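Local coordinates for putative uncharacterized protein (PDB 4GNX), which binds single-stranded DNA as the large, multi-OB-fold subunit of the heterotrimeric replication protein A of Ustilago maydis, at residues Lys162-Leu167 and Lys176-Gly181; Lys202-Gly207 and Ser218-Leu223. All coordinates share one frame; numbering follows the deposited sequence.

Contact 1: residues Lys162-Leu167 and Lys176-Gly181. With nucleotides of chain G.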
ATOM      1  N   LYS C 162      -5.611   3.500  26.155  1.00 74.78           N
ATOM      2  CA  LYS C 162      -4.259   3.746  25.680  1.00 70.60           C
ATOM      3  C   LYS C 162      -3.362   4.143  26.847  1.00 68.82           C
ATOM      4  O   LYS C 162      -3.818   4.822  27.756  1.00 70.21           O
ATOM      5  CB  LYS C 162      -4.305   4.873  24.650  1.00 71.23           C
ATOM      6  CG  LYS C 162      -3.050   5.015  23.825  1.00 69.79           C
ATOM      7  CD  LYS C 162      -2.762   6.459  23.478  1.00 71.07           C
ATOM      8  CE  LYS C 162      -1.263   6.642  23.334  1.00 70.88           C
ATOM      9  NZ  LYS C 162      -0.911   8.007  22.875  1.00 74.60           N
ATOM     10  N   ARG C 163      -2.102   3.716  26.829  1.00 65.84           N
ATOM     11  CA  ARG C 163      -1.118   4.209  27.800  1.00 66.54           C
ATOM     12  C   ARG C 163       0.302   4.199  27.232  1.00 64.94           C
ATOM     13  O   ARG C 163       0.627   3.378  26.380  1.00 62.41           O
ATOM     14  CB  ARG C 163      -1.197   3.443  29.128  1.00 67.18           C
ATOM     15  CG  ARG C 163      -0.044   3.731  30.076  1.00 68.46           C
ATOM     16  CD  ARG C 163      -0.197   3.039  31.418  1.00 70.43           C
ATOM     17  NE  ARG C 163      -1.005   3.849  32.326  1.00 74.15           N
ATOM     18  CZ  ARG C 163      -2.124   3.436  32.903  1.00 74.99           C
ATOM     19  NH1 ARG C 163      -2.567   2.200  32.690  1.00 73.87           N
ATOM     20  NH2 ARG C 163      -2.791   4.258  33.702  1.00 76.94           N
ATOM     21  N   GLU C 164       1.136   5.119  27.718  1.00 66.37           N
ATOM     22  CA  GLU C 164       2.491   5.291  27.206  1.00 65.39           C
ATOM     23  C   GLU C 164       3.563   5.024  28.242  1.00 65.25           C
ATOM     24  O   GLU C 164       3.474   5.497  29.368  1.00 68.11           O
ATOM     25  CB  GLU C 164       2.667   6.687  26.618  1.00 67.84           C
ATOM     26  CG  GLU C 164       2.004   6.815  25.262  1.00 69.18           C
ATOM     27  CD  GLU C 164       2.537   7.965  24.444  1.00 72.36           C
ATOM     28  OE1 GLU C 164       3.461   8.666  24.912  1.00 74.58           O
ATOM     29  OE2 GLU C 164       2.029   8.161  23.317  1.00 73.55           O
ATOM     30  N   LEU C 165       4.577   4.267  27.836  1.00 62.96           N
ATOM     31  CA  LEU C 165       5.722   3.949  28.676  1.00 63.90           C
ATOM     32  C   LEU C 165       6.965   4.580  28.085  1.00 64.45           C
ATOM     33  O   LEU C 165       7.085   4.698  26.868  1.00 62.91           O
ATOM     34  CB  LEU C 165       5.956   2.434  28.743  1.00 62.88           C
ATOM     35  CG  LEU C 165       4.822   1.409  28.636  1.00 61.61           C
ATOM     36  CD1 LEU C 165       5.414   0.015  28.604  1.00 61.31           C
ATOM     37  CD2 LEU C 165       3.820   1.532  29.768  1.00 62.90           C
ATOM     38  N   THR C 166       7.895   4.972  28.949  1.00 67.25           N
ATOM     39  CA  THR C 166       9.199   5.462  28.502  1.00 69.22           C
ATOM     40  C   THR C 166      10.247   4.376  28.759  1.00 70.23           C
ATOM     41  O   THR C 166      10.424   3.930  29.900  1.00 72.71           O
ATOM     42  CB  THR C 166       9.595   6.781  29.204  1.00 71.98           C
ATOM     43  OG1 THR C 166       8.504   7.701  29.146  1.00 71.79           O
ATOM     44  CG2 THR C 166      10.810   7.414  28.536  1.00 73.88           C
ATOM     45  N   LEU C 167      10.923   3.946  27.696  1.00 68.89           N
ATOM     46  CA  LEU C 167      11.926   2.890  27.782  1.00 69.01           C
ATOM     47  C   LEU C 167      13.289   3.457  27.508  1.00 71.47           C
ATOM     48  O   LEU C 167      13.417   4.383  26.713  1.00 72.73           O
ATOM     49  CB  LEU C 167      11.631   1.778  26.783  1.00 66.76           C
ATOM     50  CG  LEU C 167      10.259   1.135  26.941  1.00 64.82           C
ATOM     51  CD1 LEU C 167       9.970   0.296  25.710  1.00 63.78           C
ATOM     52  CD2 LEU C 167      10.189   0.300  28.209  1.00 65.38           C
ATOM     53  N   LYS C 176       9.181   6.351  23.372  1.00 71.57           N
ATOM     54  CA  LYS C 176       7.825   6.110  23.858  1.00 70.33           C
ATOM     55  C   LYS C 176       7.238   4.814  23.262  1.00 67.62           C
ATOM     56  O   LYS C 176       7.474   4.483  22.094  1.00 67.86           O
ATOM     57  CB  LYS C 176       6.907   7.307  23.568  1.00 72.28           C
ATOM     58  CG  LYS C 176       7.136   8.569  24.401  1.00 75.32           C
ATOM     59  CD  LYS C 176       7.826   9.656  23.585  1.00 79.55           C
ATOM     60  CE  LYS C 176       7.276  11.058  23.867  1.00 83.20           C
ATOM     61  NZ  LYS C 176       7.831  11.669  25.102  1.00 85.88           N
ATOM     62  N   LEU C 177       6.495   4.071  24.081  1.00 65.28           N
ATOM     63  CA  LEU C 177       5.771   2.896  23.610  1.00 62.06           C
ATOM     64  C   LEU C 177       4.329   2.921  24.104  1.00 61.84           C
ATOM     65  O   LEU C 177       4.074   3.110  25.296  1.00 62.37           O
ATOM     66  CB  LEU C 177       6.459   1.613  24.062  1.00 61.36           C
ATOM     67  CG  LEU C 177       5.894   0.285  23.522  1.00 60.04           C
ATOM     68  CD1 LEU C 177       7.012  -0.745  23.419  1.00 60.61           C
ATOM     69  CD2 LEU C 177       4.733  -0.271  24.343  1.00 58.69           C
ATOM     70  N   THR C 178       3.388   2.716  23.186  1.00 60.90           N
ATOM     71  CA  THR C 178       1.966   2.698  23.536  1.00 61.47           C
ATOM     72  C   THR C 178       1.453   1.278  23.838  1.00 60.41           C
ATOM     73  O   THR C 178       1.739   0.342  23.084  1.00 60.08           O
ATOM     74  CB  THR C 178       1.116   3.360  22.423  1.00 62.37           C
ATOM     75  OG1 THR C 178       1.307   4.783  22.447  1.00 64.86           O
ATOM     76  CG2 THR C 178      -0.356   3.049  22.583  1.00 61.65           C
ATOM     77  N   LEU C 179       0.726   1.129  24.948  1.00 60.37           N
ATOM     78  CA  LEU C 179      -0.073  -0.069  25.211  1.00 60.35           C
ATOM     79  C   LEU C 179      -1.508   0.228  24.867  1.00 61.96           C
ATOM     80  O   LEU C 179      -1.982   1.340  25.085  1.00 64.67           O
ATOM     81  CB  LEU C 179      -0.033  -0.480  26.683  1.00 61.25           C
ATOM     82  CG  LEU C 179       1.305  -0.639  27.403  1.00 62.19           C
ATOM     83  CD1 LEU C 179       1.080  -1.109  28.828  1.00 62.91           C
ATOM     84  CD2 LEU C 179       2.221  -1.596  26.661  1.00 61.52           C
ATOM     85  N   TRP C 180      -2.209  -0.773  24.357  1.00 62.19           N
ATOM     86  CA  TRP C 180      -3.612  -0.625  24.044  1.00 63.83           C
ATOM     87  C   TRP C 180      -4.444  -1.499  24.924  1.00 66.39           C
ATOM     88  O   TRP C 180      -3.919  -2.384  25.602  1.00 66.89           O
ATOM     89  CB  TRP C 180      -3.860  -1.000  22.600  1.00 63.64           C
ATOM     90  CG  TRP C 180      -3.036  -0.234  21.594  1.00 62.81           C
ATOM     91  CD1 TRP C 180      -1.880  -0.655  20.957  1.00 61.46           C
ATOM     92  CD2 TRP C 180      -3.306   1.105  21.045  1.00 63.83           C
ATOM     93  NE1 TRP C 180      -1.424   0.300  20.093  1.00 61.94           N
ATOM     94  CE2 TRP C 180      -2.233   1.378  20.093  1.00 62.79           C
ATOM     95  CE3 TRP C 180      -4.296   2.068  21.243  1.00 65.42           C
ATOM     96  CZ2 TRP C 180      -2.162   2.569  19.387  1.00 63.85           C
ATOM     97  CZ3 TRP C 180      -4.214   3.261  20.521  1.00 66.40           C
ATOM     98  CH2 TRP C 180      -3.169   3.504  19.619  1.00 65.77           C
ATOM     99  N   GLY C 181      -5.752  -1.239  24.930  1.00 68.86           N
ATOM    100  CA  GLY C 181      -6.752  -2.140  25.503  1.00 70.69           C
ATOM    101  C   GLY C 181      -6.580  -2.528  26.954  1.00 71.93           C
ATOM    102  O   GLY C 181      -6.243  -1.707  27.798  1.00 72.51           O
TER
ATOM    103  P    DT G   6      -2.595   0.287  14.110  1.00 84.87           P
ATOM    104  OP1  DT G   6      -2.340   0.615  12.684  1.00 89.54           O
ATOM    105  OP2  DT G   6      -1.444   0.126  15.038  1.00 89.47           O
ATOM    106  O5'  DT G   6      -3.575   1.401  14.695  1.00 81.58           O
ATOM    107  C5'  DT G   6      -4.629   1.966  13.884  1.00 80.28           C
ATOM    108  C4'  DT G   6      -5.804   2.393  14.737  1.00 78.55           C
ATOM    109  O4'  DT G   6      -6.272   1.291  15.549  1.00 80.20           O
ATOM    110  C3'  DT G   6      -5.533   3.554  15.693  1.00 75.50           C
ATOM    111  O3'  DT G   6      -6.576   4.524  15.572  1.00 76.90           O
ATOM    112  C2'  DT G   6      -5.475   2.907  17.066  1.00 73.06           C
ATOM    113  C1'  DT G   6      -6.310   1.643  16.924  1.00 74.71           C
ATOM    114  N1   DT G   6      -5.800   0.489  17.701  1.00 72.83           N
ATOM    115  C2   DT G   6      -6.576  -0.030  18.713  1.00 75.03           C
ATOM    116  O2   DT G   6      -7.671   0.417  19.013  1.00 84.71           O
ATOM    117  N3   DT G   6      -6.019  -1.100  19.369  1.00 70.04           N
ATOM    118  C4   DT G   6      -4.794  -1.688  19.119  1.00 68.40           C
ATOM    119  O4   DT G   6      -4.425  -2.644  19.796  1.00 68.08           O
ATOM    120  C5   DT G   6      -4.036  -1.096  18.040  1.00 68.75           C
ATOM    121  C7   DT G   6      -2.700  -1.670  17.691  1.00 69.96           C
ATOM    122  C6   DT G   6      -4.569  -0.052  17.396  1.00 70.91           C
ATOM    123  P    DT G   7      -6.169   5.962  15.017  1.00 78.53           P
ATOM    124  OP1  DT G   7      -7.400   6.728  14.693  1.00 80.18           O
ATOM    125  OP2  DT G   7      -5.140   5.752  13.966  1.00 82.34           O
ATOM    126  O5'  DT G   7      -5.480   6.604  16.304  1.00 75.48           O
ATOM    127  C5'  DT G   7      -6.210   6.753  17.540  1.00 70.46           C
ATOM    128  C4'  DT G   7      -5.394   7.515  18.560  1.00 70.43           C
ATOM    129  O4'  DT G   7      -4.230   6.749  18.943  1.00 67.98           O
ATOM    130  C3'  DT G   7      -4.857   8.869  18.103  1.00 74.14           C
ATOM    131  O3'  DT G   7      -4.829   9.734  19.239  1.00 82.70           O
ATOM    132  C2'  DT G   7      -3.451   8.543  17.631  1.00 68.29           C
ATOM    133  C1'  DT G   7      -3.039   7.449  18.602  1.00 62.93           C
ATOM    134  N1   DT G   7      -2.070   6.454  18.099  1.00 56.90           N
ATOM    135  C2   DT G   7      -1.005   6.142  18.912  1.00 55.35           C
ATOM    136  O2   DT G   7      -0.811   6.675  19.990  1.00 53.75           O
ATOM    137  N3   DT G   7      -0.164   5.181  18.409  1.00 57.08           N
ATOM    138  C4   DT G   7      -0.290   4.503  17.212  1.00 53.52           C
ATOM    139  O4   DT G   7       0.547   3.664  16.893  1.00 54.92           O
ATOM    140  C5   DT G   7      -1.434   4.876  16.412  1.00 52.71           C
ATOM    141  C7   DT G   7      -1.642   4.206  15.091  1.00 55.22           C
ATOM    142  C6   DT G   7      -2.261   5.814  16.893  1.00 54.05           C
TER
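Lys162 and Glu164, two residues apart on the same face of the sheet, are joined by a salt bridge of 3.0 Å from Lys162 NZ to Glu164 OE2, the ammonium arriving from above the carboxylate plane. OE2 also accepts from the backbone N of Ala265, which should favour the charged carboxylate. The same Lys162 NZ reaches O2 of DT7 of chain G at 3.2 Å, a weak hydrogen bond. Main-chain pairing is antiparallel and reciprocal: Arg163 N and O bond with Leu179, and Leu165 N and O with Leu177, the shortest being Leu179 N to Arg163 O at 2.7 Å, nearly along the C=O axis. This is the hairpin of strands 159-168 and 174-180 in an OB fold, whose curved sheet presents one face to nucleic acid and the other to the barrel core. On the DNA side, Lys162 has CG anti to its backbone N and runs alongside Trp180, crossing Thr178 at about a right angle. Thr178 turns OG1 to the carbonyl O of Ala265, while its CG2 sits 3.5 Å above the centre of the indole. The opposite indole face takes the base of DT6, with C5 offset toward the rim, and O4' of DT7 meets the ring edge in plane, both of chain G. A hydrogen bond from Trp180 NE1 to Ser215 OG restrains the rotation of the indole. On the core side, Leu165 CD2 packs 3.9 Å from Leu179 CD1, and Leu167 CD1 lies equally near Leu177 CD1, with Phe201 and Met216 around these leucines.

Contact 2: residues Lys202-Gly207 and Ser218-Leu223. With nucleotides of chain G.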
ATOM      1  N   LYS C 202       8.292  -8.472  22.311  1.00 66.08           N
ATOM      2  CA  LYS C 202       8.335  -9.250  21.065  1.00 66.02           C
ATOM      3  C   LYS C 202       7.291  -8.740  20.076  1.00 63.95           C
ATOM      4  O   LYS C 202       6.121  -8.564  20.428  1.00 63.18           O
ATOM      5  CB  LYS C 202       8.153 -10.753  21.327  1.00 67.46           C
ATOM      6  CG  LYS C 202       9.050 -11.638  20.470  1.00 69.44           C
ATOM      7  CD  LYS C 202       8.418 -11.979  19.133  1.00 69.36           C
ATOM      8  CE  LYS C 202       9.393 -11.789  17.983  1.00 69.81           C
ATOM      9  NZ  LYS C 202      10.694 -12.465  18.203  1.00 71.99           N
ATOM     10  N   GLY C 203       7.733  -8.491  18.847  1.00 64.07           N
ATOM     11  CA  GLY C 203       6.853  -8.056  17.764  1.00 63.35           C
ATOM     12  C   GLY C 203       6.139  -6.756  18.070  1.00 61.53           C
ATOM     13  O   GLY C 203       4.969  -6.757  18.430  1.00 60.65           O
ATOM     14  N   VAL C 204       6.854  -5.649  17.922  1.00 60.96           N
ATOM     15  CA  VAL C 204       6.326  -4.341  18.248  1.00 59.59           C
ATOM     16  C   VAL C 204       6.371  -3.486  16.984  1.00 60.62           C
ATOM     17  O   VAL C 204       7.282  -3.641  16.168  1.00 62.40           O
ATOM     18  CB  VAL C 204       7.151  -3.738  19.403  1.00 59.86           C
ATOM     19  CG1 VAL C 204       6.991  -2.229  19.514  1.00 59.80           C
ATOM     20  CG2 VAL C 204       6.753  -4.401  20.705  1.00 59.62           C
ATOM     21  N   LYS C 205       5.380  -2.608  16.805  1.00 60.22           N
ATOM     22  CA  LYS C 205       5.321  -1.744  15.621  1.00 60.73           C
ATOM     23  C   LYS C 205       6.185  -0.513  15.800  1.00 61.32           C
ATOM     24  O   LYS C 205       6.125   0.140  16.836  1.00 60.07           O
ATOM     25  CB  LYS C 205       3.888  -1.318  15.301  1.00 60.36           C
ATOM     26  CG  LYS C 205       3.753  -0.702  13.910  1.00 62.32           C
ATOM     27  CD  LYS C 205       2.406  -0.026  13.664  1.00 63.19           C
ATOM     28  CE  LYS C 205       2.118   1.092  14.661  1.00 62.51           C
ATOM     29  NZ  LYS C 205       0.834   1.779  14.352  1.00 63.50           N
ATOM     30  N   VAL C 206       6.987  -0.205  14.779  1.00 63.71           N
ATOM     31  CA  VAL C 206       7.793   1.020  14.753  1.00 64.47           C
ATOM     32  C   VAL C 206       7.051   2.149  14.025  1.00 65.88           C
ATOM     33  O   VAL C 206       6.821   2.081  12.811  1.00 66.43           O
ATOM     34  CB  VAL C 206       9.160   0.782  14.080  1.00 66.33           C
ATOM     35  CG1 VAL C 206       9.919   2.095  13.905  1.00 68.19           C
ATOM     36  CG2 VAL C 206       9.981  -0.225  14.875  1.00 65.86           C
ATOM     37  N   GLY C 207       6.663   3.174  14.784  1.00 66.20           N
ATOM     38  CA  GLY C 207       6.113   4.407  14.216  1.00 68.01           C
ATOM     39  C   GLY C 207       7.177   5.492  14.146  1.00 70.09           C
ATOM     40  O   GLY C 207       8.230   5.389  14.799  1.00 68.95           O
ATOM     41  N   SER C 218      -1.935  -6.615  18.529  1.00 64.06           N
ATOM     42  CA  SER C 218      -2.685  -7.695  19.171  1.00 65.81           C
ATOM     43  C   SER C 218      -1.754  -8.837  19.538  1.00 65.23           C
ATOM     44  O   SER C 218      -1.828  -9.400  20.630  1.00 65.32           O
ATOM     45  CB  SER C 218      -3.763  -8.194  18.204  1.00 71.41           C
ATOM     46  OG  SER C 218      -4.267  -9.479  18.536  1.00 74.49           O
ATOM     47  N   SER C 219      -0.861  -9.135  18.599  1.00 65.17           N
ATOM     48  CA  SER C 219       0.081 -10.240  18.655  1.00 65.57           C
ATOM     49  C   SER C 219       1.331  -9.949  19.464  1.00 64.50           C
ATOM     50  O   SER C 219       2.138 -10.854  19.676  1.00 66.22           O
ATOM     51  CB  SER C 219       0.505 -10.581  17.231  1.00 66.19           C
ATOM     52  OG  SER C 219       0.463  -9.424  16.410  1.00 64.62           O
ATOM     53  N   SER C 220       1.504  -8.697  19.894  1.00 62.12           N
ATOM     54  CA  SER C 220       2.711  -8.296  20.591  1.00 61.20           C
ATOM     55  C   SER C 220       2.719  -8.849  21.999  1.00 62.44           C
ATOM     56  O   SER C 220       1.672  -9.196  22.545  1.00 61.99           O
ATOM     57  CB  SER C 220       2.840  -6.777  20.634  1.00 59.76           C
ATOM     58  OG  SER C 220       2.889  -6.223  19.337  1.00 59.65           O
ATOM     59  N   THR C 221       3.913  -8.894  22.583  1.00 64.44           N
ATOM     60  CA  THR C 221       4.149  -9.522  23.868  1.00 67.29           C
ATOM     61  C   THR C 221       5.104  -8.692  24.721  1.00 68.59           C
ATOM     62  O   THR C 221       6.070  -8.129  24.203  1.00 68.47           O
ATOM     63  CB  THR C 221       4.670 -10.962  23.648  1.00 69.80           C
ATOM     64  OG1 THR C 221       3.615 -11.880  23.945  1.00 71.64           O
ATOM     65  CG2 THR C 221       5.902 -11.302  24.512  1.00 71.33           C
ATOM     66  N   MET C 222       4.818  -8.604  26.021  1.00 71.06           N
ATOM     67  CA  MET C 222       5.761  -8.013  26.975  1.00 73.85           C
ATOM     68  C   MET C 222       5.932  -8.827  28.268  1.00 77.34           C
ATOM     69  O   MET C 222       4.966  -9.370  28.814  1.00 78.74           O
ATOM     70  CB  MET C 222       5.413  -6.556  27.293  1.00 73.68           C
ATOM     71  CG  MET C 222       4.094  -6.363  28.017  1.00 76.18           C
ATOM     72  SD  MET C 222       4.232  -5.239  29.422  1.00 79.09           S
ATOM     73  CE  MET C 222       4.027  -3.646  28.647  1.00 74.91           C
ATOM     74  N   LEU C 223       7.171  -8.902  28.744  1.00 79.44           N
ATOM     75  CA  LEU C 223       7.491  -9.618  29.972  1.00 83.36           C
ATOM     76  C   LEU C 223       8.061  -8.653  30.987  1.00 84.42           C
ATOM     77  O   LEU C 223       8.789  -7.717  30.631  1.00 83.72           O
ATOM     78  CB  LEU C 223       8.511 -10.716  29.693  1.00 86.61           C
ATOM     79  CG  LEU C 223       7.987 -12.021  29.105  1.00 88.56           C
ATOM     80  CD1 LEU C 223       9.012 -12.583  28.136  1.00 90.14           C
ATOM     81  CD2 LEU C 223       7.650 -13.012  30.215  1.00 91.75           C
TER
ATOM     82  P    DT G   5      -8.351  -3.117  10.709  1.00148.99           P
ATOM     83  OP1  DT G   5      -8.459  -1.935   9.815  1.00148.88           O
ATOM     84  OP2  DT G   5      -7.686  -4.348  10.197  1.00150.06           O
ATOM     85  O5'  DT G   5      -7.535  -2.601  11.984  1.00136.76           O
ATOM     86  C5'  DT G   5      -6.134  -2.246  11.875  1.00122.53           C
ATOM     87  C4'  DT G   5      -5.507  -1.986  13.230  1.00109.26           C
ATOM     88  O4'  DT G   5      -5.820  -3.059  14.152  1.00104.04           O
ATOM     89  C3'  DT G   5      -3.978  -1.893  13.221  1.00104.41           C
ATOM     90  O3'  DT G   5      -3.515  -1.025  14.265  1.00 97.35           O
ATOM     91  C2'  DT G   5      -3.552  -3.312  13.549  1.00101.70           C
ATOM     92  C1'  DT G   5      -4.626  -3.740  14.536  1.00101.88           C
ATOM     93  N1   DT G   5      -4.914  -5.190  14.562  1.00102.43           N
ATOM     94  C2   DT G   5      -4.358  -5.938  15.576  1.00100.04           C
ATOM     95  O2   DT G   5      -3.634  -5.463  16.436  1.00 96.03           O
ATOM     96  N3   DT G   5      -4.675  -7.275  15.540  1.00102.33           N
ATOM     97  C4   DT G   5      -5.480  -7.921  14.618  1.00 96.90           C
ATOM     98  O4   DT G   5      -5.679  -9.130  14.719  1.00 91.43           O
ATOM     99  C5   DT G   5      -6.031  -7.074  13.583  1.00 95.46           C
ATOM    100  C7   DT G   5      -6.908  -7.685  12.537  1.00 91.73           C
ATOM    101  C6   DT G   5      -5.722  -5.770  13.605  1.00101.73           C
ATOM    102  P    DT G   6      -2.595   0.287  14.110  1.00 84.87           P
ATOM    103  OP1  DT G   6      -2.340   0.615  12.684  1.00 89.54           O
ATOM    104  OP2  DT G   6      -1.444   0.126  15.038  1.00 89.47           O
ATOM    105  O5'  DT G   6      -3.575   1.401  14.695  1.00 81.58           O
ATOM    106  C5'  DT G   6      -4.629   1.966  13.884  1.00 80.28           C
ATOM    107  C4'  DT G   6      -5.804   2.393  14.737  1.00 78.55           C
ATOM    108  O4'  DT G   6      -6.272   1.291  15.549  1.00 80.20           O
ATOM    109  C3'  DT G   6      -5.533   3.554  15.693  1.00 75.50           C
ATOM    110  O3'  DT G   6      -6.576   4.524  15.572  1.00 76.90           O
ATOM    111  C2'  DT G   6      -5.475   2.907  17.066  1.00 73.06           C
ATOM    112  C1'  DT G   6      -6.310   1.643  16.924  1.00 74.71           C
ATOM    113  N1   DT G   6      -5.800   0.489  17.701  1.00 72.83           N
ATOM    114  C2   DT G   6      -6.576  -0.030  18.713  1.00 75.03           C
ATOM    115  O2   DT G   6      -7.671   0.417  19.013  1.00 84.71           O
ATOM    116  N3   DT G   6      -6.019  -1.100  19.369  1.00 70.04           N
ATOM    117  C4   DT G   6      -4.794  -1.688  19.119  1.00 68.40           C
ATOM    118  O4   DT G   6      -4.425  -2.644  19.796  1.00 68.08           O
ATOM    119  C5   DT G   6      -4.036  -1.096  18.040  1.00 68.75           C
ATOM    120  C7   DT G   6      -2.700  -1.670  17.691  1.00 69.96           C
ATOM    121  C6   DT G   6      -4.569  -0.052  17.396  1.00 70.91           C
ATOM    122  P    DT G   7      -6.169   5.962  15.017  1.00 78.53           P
ATOM    123  OP1  DT G   7      -7.400   6.728  14.693  1.00 80.18           O
ATOM    124  OP2  DT G   7      -5.140   5.752  13.966  1.00 82.34           O
ATOM    125  O5'  DT G   7      -5.480   6.604  16.304  1.00 75.48           O
ATOM    126  C5'  DT G   7      -6.210   6.753  17.540  1.00 70.46           C
ATOM    127  C4'  DT G   7      -5.394   7.515  18.560  1.00 70.43           C
ATOM    128  O4'  DT G   7      -4.230   6.749  18.943  1.00 67.98           O
ATOM    129  C3'  DT G   7      -4.857   8.869  18.103  1.00 74.14           C
ATOM    130  O3'  DT G   7      -4.829   9.734  19.239  1.00 82.70           O
ATOM    131  C2'  DT G   7      -3.451   8.543  17.631  1.00 68.29           C
ATOM    132  C1'  DT G   7      -3.039   7.449  18.602  1.00 62.93           C
ATOM    133  N1   DT G   7      -2.070   6.454  18.099  1.00 56.90           N
ATOM    134  C2   DT G   7      -1.005   6.142  18.912  1.00 55.35           C
ATOM    135  O2   DT G   7      -0.811   6.675  19.990  1.00 53.75           O
ATOM    136  N3   DT G   7      -0.164   5.181  18.409  1.00 57.08           N
ATOM    137  C4   DT G   7      -0.290   4.503  17.212  1.00 53.52           C
ATOM    138  O4   DT G   7       0.547   3.664  16.893  1.00 54.92           O
ATOM    139  C5   DT G   7      -1.434   4.876  16.412  1.00 52.71           C
ATOM    140  C7   DT G   7      -1.642   4.206  15.091  1.00 55.22           C
ATOM    141  C6   DT G   7      -2.261   5.814  16.893  1.00 54.05           C
TER
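Lys202, Thr221 and Ser220 carry most of this short junction. Lys202 and Thr221 form one antiparallel hydrogen-bonded pair: Lys202 N donates to Thr221 O at 2.9 Å, on an in-plane lone pair, and Thr221 N returns a bond of 3.1 Å to Lys202 O. Their side chains share a face, where Lys202 CB touches Thr221 CG2 at 3.9 Å before the lysine chain bends off to a salt bridge with Asp137 and a cation-pi contact with Tyr119. Thr221 OG1 hydrogen-bonds to the carbonyl O of Thr23. The pairing goes no further across the segments: the chain turns a corner at Lys202 and Gly203, the latter with positive phi (59°), and its partner at Ser218 and Ser219. Ser220 takes over with its side chain: OG lies anti to its own carbonyl carbon (chi1 -60°) and donates to Gly203 O nearly along the C=O axis, while accepting from Phe217 N, tying two turns together. Ser218 N donates to O2 of DT5 of chain G at 2.9 Å. Past the corner, Lys205, bent only at chi3, hydrogen-bonds through NZ to OP2 of DT6 (2.9 Å) and O4 of DT7 (3.2 Å), both of chain G, bridging phosphate and base on this OB fold's DNA-binding face. The junction lies where strand 198-207 bends: residues beyond Gly203 pair with strands 135-152 and 213-217, whereas strand 220-224 runs along its earlier part.

In the fold
Contacts 1 and 2 belong to the same OB domain and the same curled sheet, their centres about 11 Å apart. They meet through the barrel interior: Met222 CE packs 3.4 Å from Leu179 CD2 and 3.9 Å from Leu165 CD1, and Val204 CG1 lies 4.2 Å from Leu177 CD1. Strand 213-217 connects them, pairing with 174-180 and 198-207 and supplying Ser215 to Trp180. Both also serve one run of DNA, DT5 to DT7 of chain G: Lys162 weakly meets O2 of the DT7 base and Lys205 its O4, while the DT6 base lies nearly parallel over the Trp180 indole of contact 1, its phosphate bound by contact 2, which alone of the two bonds DT5.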